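CRISPR-associated protein Cse2 (Thermus thermophilus, PDB 2ZCA) probably takes part in type I-E CRISPR adaptive immunity, the RNA-guided defence against viruses, plasmids and other mobile genetic elements. Local coordinates at residues 20-25 / 42-47; 100-105 / 112-117; 132-137 / 143-148. All coordinates share one frame; numbering follows the deposited sequence.

Contact 1: 20-25 / 42-47; sequences WTAARA and MPYVEP
Y44 lays its phenol ring against the backbone of helix 20-29 at A23, and this meeting makes up most of the contact. The CA of A23 stands 3.8 Å from the centroid of the Y44 ring and 8° off the ring normal, a CH-pi contact over the middle of the face. The methyl group of the same alanine covers one side of that face, with A23 CB 3.7 Å from Y44 CD1. Y44 is turned this way by a chi1 of -59°, which sets CG anti to its own carbonyl carbon. With A23 buried, L14 of helix 3-15 touching both A23 and Y44, and A26 also meeting the tyrosine, this part is closely packed. The other end of the ring lies in more open surroundings: the hydroxyl reaches exposed A22, whose CB comes 3.3 Å from Y44 OH. The backbone carbonyl of Y44 is bonded to W10 NE1 of helix 3-15, which ties helix 42-49 to the N-terminal helix. In all, 133 Å² is buried between the segments, and they share no hydrogen bond. Chemically the contact is an aromatic face on an alanine surface, so cohesion here probably comes mainly from dispersion and CH-pi attraction.

Contact 2: 100-105 / 112-117; sequences FLALLE and AFRLRQ
R114 reaches across to the C-terminal end of helix 96-104 and sets its guanidinium group over A102. The methyl group of A102 lies over the centre of one guanidinium face, with A102 CB 4.0 Å from R114 CZ. On the same residue NH1 meets the carbonyl: R114 NH1 is 2.8 Å from A102 O, but the N-H points well off the line to the oxygen, at 120°, and the bond is weak. Even so, a cation beside a carbonyl of the last helical turn is probably favoured by the helix dipole. E105 is close by and opposite in charge, yet E105 OE1 stays 5.4 Å from R114 NH1, so any attraction is at longer range.

The aliphatic root of the arginine serves a second neighbour. L103 presents its CD1 branch 3.7 Å from R114 CB, and the two side chains slide past each other in opposite directions. The same methyl also meets L115, with L103 CD1 4.2 Å from L115 CD1 in a looser apolar contact. Two torsions arrange this packing: R114 has CG anti to its carbonyl carbon (chi1 -71°) and runs extended from CG to NE, which carries its charged end to A102, while L103 has CG opposite its backbone N, bringing the branch inward.

The segments run roughly antiparallel, their axes 9.7 Å apart at closest approach with N-to-C directions 146° apart, forming a helical hairpin closed by a short loop. W149 of helix 144-155 touches both L103 and L115. Helix 82-90 adds L86 against L103 and L82 against L115, so the leucine side of this hairpin packs against both helices.

Contact 3: 132-137 / 143-148; sequences LDDLLR and RHVQAR
The last turn of helix 128-136 and the first turn of helix 144-155 approach each other most closely at D134 and V145, whose CA atoms are 6.1 Å apart. R148 grips the D134 carboxylate end-on with two nitrogens: R148 NH1 donates to D134 OD2 at 2.7 Å, on the syn side, and R148 NH2 to D134 OD1 at 2.9 Å, from above the carboxylate plane. Both bonds are fairly straight. R137 NH2 adds a weak bond to D134 OD1, and R137 NE is fixed on the D133 carbonyl; a bend at chi3 (-67°) folds the arginine back to both. W149 NE1 also donates to OD2, which probably helps offset the cost of burying this carboxylate. Beside the salt bridge, V145 CG1 presses on D134 CB at 3.5 Å, while CG2 lies over one face of the R137 guanidinium. H144 CE1 approaches that guanidinium over a face, with the planes 71° apart. A water accepts from V145 N and donates to R137 O and Q146 OE1, linking the two helix ends. This is a salt-bridge network joining consecutive helices in an all-helical fold, in which two arginines share one aspartate.

How the contacts relate
From the N terminus, contact 1 closes first, joining helices 20-29 and 42-49 across the intervening loop and resting on helix 3-15. Helices 56-71 and 82-90 follow before contact 2 closes the short loop between helices 96-104 and 111-121. Contact 3 then closes the connection from helix 128-136 to the C-terminal helix 144-155. The three loops lie in series, none enclosing or crossing another. Contact 1 is remote, its centre about 25 Å from that of contact 2 and about 26 Å from that of contact 3, both on the opposite side of the chain's centre. Contacts 2 and 3 touch, through a probable hydrogen bond from R143 to the L104 carbonyl and through L115 against L135.

Contact 1: 20-25 / 42-47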
# COMPACT_ATOMS: atom_id res chain seq x y z
N TRP A 20 -9.77 -16.58 -3.65
CA TRP A 20 -8.84 -15.55 -4.12
C TRP A 20 -9.32 -14.85 -5.38
O TRP A 20 -9.32 -13.62 -5.44
CB TRP A 20 -7.45 -16.15 -4.38
CG TRP A 20 -6.48 -15.15 -4.98
CD1 TRP A 20 -5.78 -15.29 -6.15
CD2 TRP A 20 -6.12 -13.86 -4.46
NE1 TRP A 20 -5.03 -14.16 -6.39
CE2 TRP A 20 -5.22 -13.27 -5.37
CE3 TRP A 20 -6.49 -13.14 -3.31
CZ2 TRP A 20 -4.67 -11.99 -5.17
CZ3 TRP A 20 -5.94 -11.87 -3.11
CH2 TRP A 20 -5.04 -11.31 -4.04
N THR A 21 -9.72 -15.61 -6.40
CA THR A 21 -10.18 -15.01 -7.65
C THR A 21 -11.20 -13.92 -7.41
O THR A 21 -11.11 -12.83 -7.98
CB THR A 21 -10.78 -16.08 -8.59
OG1 THR A 21 -9.76 -17.00 -8.98
CG2 THR A 21 -11.37 -15.41 -9.84
N ALA A 22 -12.18 -14.20 -6.56
CA ALA A 22 -13.22 -13.24 -6.23
C ALA A 22 -12.65 -12.09 -5.39
O ALA A 22 -13.04 -10.94 -5.56
CB ALA A 22 -14.36 -13.93 -5.48
N ALA A 23 -11.74 -12.42 -4.47
CA ALA A 23 -11.14 -11.41 -3.62
C ALA A 23 -10.31 -10.43 -4.45
O ALA A 23 -10.45 -9.22 -4.31
CB ALA A 23 -10.26 -12.07 -2.56
N ARG A 24 -9.45 -10.97 -5.32
CA ARG A 24 -8.62 -10.13 -6.17
C ARG A 24 -9.50 -9.25 -7.04
O ARG A 24 -9.20 -8.08 -7.24
CB ARG A 24 -7.71 -10.98 -7.07
CG ARG A 24 -6.75 -10.14 -7.92
CD ARG A 24 -6.01 -10.98 -8.95
NE ARG A 24 -4.89 -10.26 -9.55
CZ ARG A 24 -5.00 -9.22 -10.38
NH1 ARG A 24 -6.20 -8.76 -10.72
NH2 ARG A 24 -3.92 -8.64 -10.87
N ALA A 25 -10.58 -9.82 -7.56
CA ALA A 25 -11.49 -9.06 -8.41
C ALA A 25 -12.06 -7.87 -7.65
O ALA A 25 -12.15 -6.76 -8.19
CB ALA A 25 -12.63 -9.96 -8.90
N MSE A 42 -15.35 -5.31 1.16
CA MSE A 42 -15.56 -5.39 2.60
C MSE A 42 -15.57 -6.79 3.23
O MSE A 42 -14.99 -6.99 4.29
CB MSE A 42 -16.83 -4.61 2.97
CG MSE A 42 -16.68 -3.12 2.67
SE MSE A 42 -18.18 -2.02 3.19
CE MSE A 42 -17.66 -0.36 2.33
N PRO A 43 -16.24 -7.76 2.59
CA PRO A 43 -16.25 -9.11 3.18
C PRO A 43 -14.86 -9.74 3.30
O PRO A 43 -14.66 -10.67 4.08
CB PRO A 43 -17.14 -9.89 2.22
CG PRO A 43 -18.09 -8.86 1.72
CD PRO A 43 -17.17 -7.68 1.46
N TYR A 44 -13.91 -9.21 2.54
CA TYR A 44 -12.54 -9.75 2.54
C TYR A 44 -11.59 -9.02 3.47
O TYR A 44 -10.46 -9.48 3.70
CB TYR A 44 -11.98 -9.70 1.12
CG TYR A 44 -12.80 -10.50 0.13
CD1 TYR A 44 -12.76 -11.89 0.12
CD2 TYR A 44 -13.64 -9.86 -0.78
CE1 TYR A 44 -13.53 -12.63 -0.77
CE2 TYR A 44 -14.42 -10.58 -1.68
CZ TYR A 44 -14.36 -11.97 -1.67
OH TYR A 44 -15.14 -12.68 -2.55
N VAL A 45 -12.03 -7.90 4.02
CA VAL A 45 -11.19 -7.11 4.91
C VAL A 45 -11.75 -6.97 6.33
O VAL A 45 -11.00 -7.02 7.31
CB VAL A 45 -10.95 -5.71 4.32
CG1 VAL A 45 -10.13 -4.86 5.28
CG2 VAL A 45 -10.24 -5.83 2.98
N GLU A 46 -13.06 -6.80 6.45
CA GLU A 46 -13.68 -6.61 7.76
C GLU A 46 -13.42 -7.74 8.76
O GLU A 46 -13.21 -7.48 9.95
CB GLU A 46 -15.19 -6.37 7.60
CG GLU A 46 -15.53 -5.01 6.99
CD GLU A 46 -14.92 -3.84 7.76
OE1 GLU A 46 -14.90 -3.88 9.01
OE2 GLU A 46 -14.48 -2.85 7.11
N PRO A 47 -13.43 -9.00 8.31
CA PRO A 47 -13.17 -10.09 9.26
C PRO A 47 -11.80 -9.92 9.92
O PRO A 47 -11.59 -10.33 11.06
CB PRO A 47 -13.23 -11.33 8.38
CG PRO A 47 -14.30 -10.97 7.39
CD PRO A 47 -13.90 -9.54 7.02

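Contact 2: 100-105 / 112-117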
# COMPACT_ATOMS: atom_id res chain seq x y z
N PHE A 100 7.95 11.04 -6.87
CA PHE A 100 8.32 10.55 -5.54
C PHE A 100 8.21 11.68 -4.52
O PHE A 100 7.62 11.51 -3.46
CB PHE A 100 9.76 10.00 -5.56
CG PHE A 100 10.30 9.68 -4.19
CD1 PHE A 100 9.72 8.69 -3.41
CD2 PHE A 100 11.38 10.40 -3.67
CE1 PHE A 100 10.20 8.40 -2.14
CE2 PHE A 100 11.87 10.13 -2.39
CZ PHE A 100 11.28 9.12 -1.63
N LEU A 101 8.76 12.84 -4.84
CA LEU A 101 8.68 13.96 -3.90
C LEU A 101 7.24 14.39 -3.64
O LEU A 101 6.88 14.73 -2.51
CB LEU A 101 9.51 15.15 -4.40
CG LEU A 101 11.01 14.86 -4.41
CD1 LEU A 101 11.76 16.06 -4.97
CD2 LEU A 101 11.49 14.54 -3.00
N ALA A 102 6.41 14.37 -4.68
CA ALA A 102 5.00 14.75 -4.54
C ALA A 102 4.28 13.74 -3.66
O ALA A 102 3.32 14.07 -2.96
CB ALA A 102 4.33 14.83 -5.90
N LEU A 103 4.74 12.49 -3.71
CA LEU A 103 4.16 11.44 -2.89
C LEU A 103 4.47 11.74 -1.42
O LEU A 103 3.58 11.69 -0.57
CB LEU A 103 4.74 10.08 -3.30
CG LEU A 103 4.27 8.87 -2.50
CD1 LEU A 103 2.75 8.80 -2.52
CD2 LEU A 103 4.88 7.60 -3.09
N LEU A 104 5.72 12.07 -1.14
CA LEU A 104 6.10 12.39 0.23
C LEU A 104 5.34 13.61 0.74
O LEU A 104 5.09 13.74 1.94
CB LEU A 104 7.61 12.67 0.31
CG LEU A 104 8.57 11.56 -0.09
CD1 LEU A 104 10.01 12.04 0.11
CD2 LEU A 104 8.31 10.32 0.76
N GLU A 105 4.97 14.50 -0.17
CA GLU A 105 4.26 15.73 0.19
C GLU A 105 2.73 15.61 0.21
O GLU A 105 2.04 16.55 0.57
CB GLU A 105 4.66 16.86 -0.78
CG GLU A 105 6.15 17.16 -0.78
CD GLU A 105 6.64 17.75 -2.09
OE1 GLU A 105 5.82 17.94 -3.02
OE2 GLU A 105 7.86 18.02 -2.19
N ALA A 112 -4.08 8.56 -1.29
CA ALA A 112 -4.60 7.36 -1.94
C ALA A 112 -4.29 7.37 -3.44
O ALA A 112 -3.79 6.38 -3.98
CB ALA A 112 -6.11 7.24 -1.71
N PHE A 113 -4.58 8.49 -4.10
CA PHE A 113 -4.33 8.61 -5.53
C PHE A 113 -2.85 8.49 -5.86
O PHE A 113 -2.46 7.74 -6.75
CB PHE A 113 -4.85 9.96 -6.04
CG PHE A 113 -4.55 10.21 -7.49
CD1 PHE A 113 -5.22 9.51 -8.49
CD2 PHE A 113 -3.59 11.15 -7.86
CE1 PHE A 113 -4.93 9.73 -9.84
CE2 PHE A 113 -3.30 11.38 -9.21
CZ PHE A 113 -3.97 10.67 -10.20
N ARG A 114 -2.01 9.23 -5.15
CA ARG A 114 -0.58 9.20 -5.43
C ARG A 114 0.09 7.87 -5.12
O ARG A 114 1.06 7.49 -5.78
CB ARG A 114 0.13 10.34 -4.71
CG ARG A 114 -0.21 11.68 -5.33
CD ARG A 114 0.47 12.85 -4.65
NE ARG A 114 0.20 14.08 -5.41
CZ ARG A 114 0.49 15.30 -4.99
NH1 ARG A 114 1.06 15.49 -3.81
NH2 ARG A 114 0.20 16.35 -5.76
N LEU A 115 -0.43 7.16 -4.12
CA LEU A 115 0.15 5.88 -3.77
C LEU A 115 -0.21 4.85 -4.85
O LEU A 115 0.62 4.02 -5.23
CB LEU A 115 -0.33 5.41 -2.40
CG LEU A 115 0.50 4.30 -1.75
CD1 LEU A 115 1.93 4.80 -1.49
CD2 LEU A 115 -0.15 3.89 -0.43
N ARG A 116 -1.45 4.91 -5.34
CA ARG A 116 -1.86 3.98 -6.38
C ARG A 116 -1.01 4.23 -7.62
O ARG A 116 -0.52 3.30 -8.27
CB ARG A 116 -3.34 4.18 -6.74
CG ARG A 116 -3.81 3.31 -7.89
CD ARG A 116 -4.29 4.15 -9.06
NE ARG A 116 -5.44 4.97 -8.69
CZ ARG A 116 -6.02 5.85 -9.50
NH1 ARG A 116 -7.07 6.55 -9.09
NH2 ARG A 116 -5.56 6.02 -10.74
N GLN A 117 -0.83 5.50 -7.95
CA GLN A 117 -0.03 5.87 -9.11
C GLN A 117 1.42 5.42 -8.98
O GLN A 117 2.02 4.94 -9.95
CB GLN A 117 -0.10 7.39 -9.32
CG GLN A 117 0.72 7.89 -10.49
CD GLN A 117 0.62 9.39 -10.67
OE1 GLN A 117 -0.38 9.90 -11.18
NE2 GLN A 117 1.64 10.11 -10.23

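Contact 3: 132-137 / 143-148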
# COMPACT_ATOMS: atom_id res chain seq x y z
N LEU A 132 2.02 -0.98 4.60
CA LEU A 132 0.90 -0.73 5.51
C LEU A 132 1.38 -0.07 6.80
O LEU A 132 0.76 0.89 7.27
CB LEU A 132 0.15 -2.02 5.84
CG LEU A 132 -0.99 -1.84 6.85
CD1 LEU A 132 -2.01 -0.84 6.31
CD2 LEU A 132 -1.65 -3.18 7.13
N ASP A 133 2.46 -0.57 7.38
CA ASP A 133 2.96 0.03 8.62
C ASP A 133 3.25 1.50 8.40
O ASP A 133 3.02 2.33 9.30
CB ASP A 133 4.23 -0.69 9.10
CG ASP A 133 3.94 -2.06 9.68
OD1 ASP A 133 2.92 -2.21 10.38
OD2 ASP A 133 4.74 -2.98 9.44
N ASP A 134 3.76 1.84 7.22
CA ASP A 134 4.09 3.22 6.92
C ASP A 134 2.83 4.07 6.68
O ASP A 134 2.73 5.18 7.19
CB ASP A 134 5.01 3.30 5.69
CG ASP A 134 6.40 2.78 5.98
OD1 ASP A 134 6.76 2.68 7.17
OD2 ASP A 134 7.13 2.48 5.01
N LEU A 135 1.88 3.54 5.92
CA LEU A 135 0.66 4.28 5.64
C LEU A 135 -0.11 4.56 6.93
O LEU A 135 -0.71 5.62 7.11
CB LEU A 135 -0.21 3.49 4.65
CG LEU A 135 -1.47 4.18 4.11
CD1 LEU A 135 -1.10 5.52 3.47
CD2 LEU A 135 -2.15 3.26 3.10
N LEU A 136 -0.09 3.60 7.85
CA LEU A 136 -0.77 3.76 9.13
C LEU A 136 -0.20 4.92 9.94
O LEU A 136 -0.91 5.53 10.74
CB LEU A 136 -0.67 2.47 9.94
CG LEU A 136 -1.57 1.32 9.50
CD1 LEU A 136 -1.17 0.03 10.20
CD2 LEU A 136 -3.02 1.67 9.81
N ARG A 137 1.07 5.24 9.73
CA ARG A 137 1.72 6.31 10.48
C ARG A 137 2.00 7.54 9.60
O ARG A 137 2.72 8.45 10.00
CB ARG A 137 3.04 5.80 11.06
CG ARG A 137 2.88 4.58 11.97
CD ARG A 137 4.24 3.99 12.32
NE ARG A 137 4.90 3.40 11.16
CZ ARG A 137 6.19 3.05 11.13
NH1 ARG A 137 6.95 3.24 12.20
NH2 ARG A 137 6.72 2.52 10.03
N ARG A 143 6.15 13.53 10.60
CA ARG A 143 6.37 13.08 9.23
C ARG A 143 7.63 12.21 9.21
O ARG A 143 8.46 12.32 8.31
CB ARG A 143 6.52 14.28 8.28
CG ARG A 143 5.27 15.15 8.21
CD ARG A 143 5.38 16.31 7.23
NE ARG A 143 5.43 15.86 5.84
CZ ARG A 143 6.54 15.80 5.11
NH1 ARG A 143 7.70 16.17 5.64
NH2 ARG A 143 6.49 15.37 3.85
N HIS A 144 7.77 11.34 10.20
CA HIS A 144 8.95 10.48 10.27
C HIS A 144 8.99 9.43 9.17
O HIS A 144 10.07 9.09 8.69
CB HIS A 144 9.06 9.83 11.66
CG HIS A 144 7.97 8.85 11.97
ND1 HIS A 144 8.08 7.51 11.71
CD2 HIS A 144 6.76 9.03 12.54
CE1 HIS A 144 6.98 6.89 12.11
NE2 HIS A 144 6.16 7.80 12.62
N VAL A 145 7.83 8.93 8.76
CA VAL A 145 7.80 7.94 7.70
C VAL A 145 8.31 8.57 6.40
O VAL A 145 9.11 7.98 5.68
CB VAL A 145 6.37 7.41 7.44
CG1 VAL A 145 6.38 6.46 6.25
CG2 VAL A 145 5.84 6.70 8.67
N GLN A 146 7.83 9.78 6.11
CA GLN A 146 8.25 10.48 4.90
C GLN A 146 9.75 10.70 4.87
O GLN A 146 10.39 10.54 3.83
CB GLN A 146 7.52 11.82 4.78
CG GLN A 146 6.03 11.68 4.48
CD GLN A 146 5.17 11.46 5.71
OE1 GLN A 146 5.66 11.06 6.77
NE2 GLN A 146 3.87 11.72 5.57
N ALA A 147 10.32 11.08 6.01
CA ALA A 147 11.76 11.31 6.08
C ALA A 147 12.51 10.00 5.84
O ALA A 147 13.55 9.99 5.19
CB ALA A 147 12.14 11.89 7.44
N ARG A 148 11.98 8.89 6.36
CA ARG A 148 12.63 7.60 6.18
C ARG A 148 12.55 7.15 4.72
O ARG A 148 13.47 6.51 4.21
CB ARG A 148 12.00 6.53 7.08
CG ARG A 148 12.95 5.37 7.40
CD ARG A 148 12.21 4.13 7.85
NE ARG A 148 11.58 3.45 6.72
CZ ARG A 148 10.29 3.17 6.62
NH1 ARG A 148 9.82 2.55 5.55
NH2 ARG A 148 9.46 3.53 7.60
O HOH W 1 5.05 9.95 9.31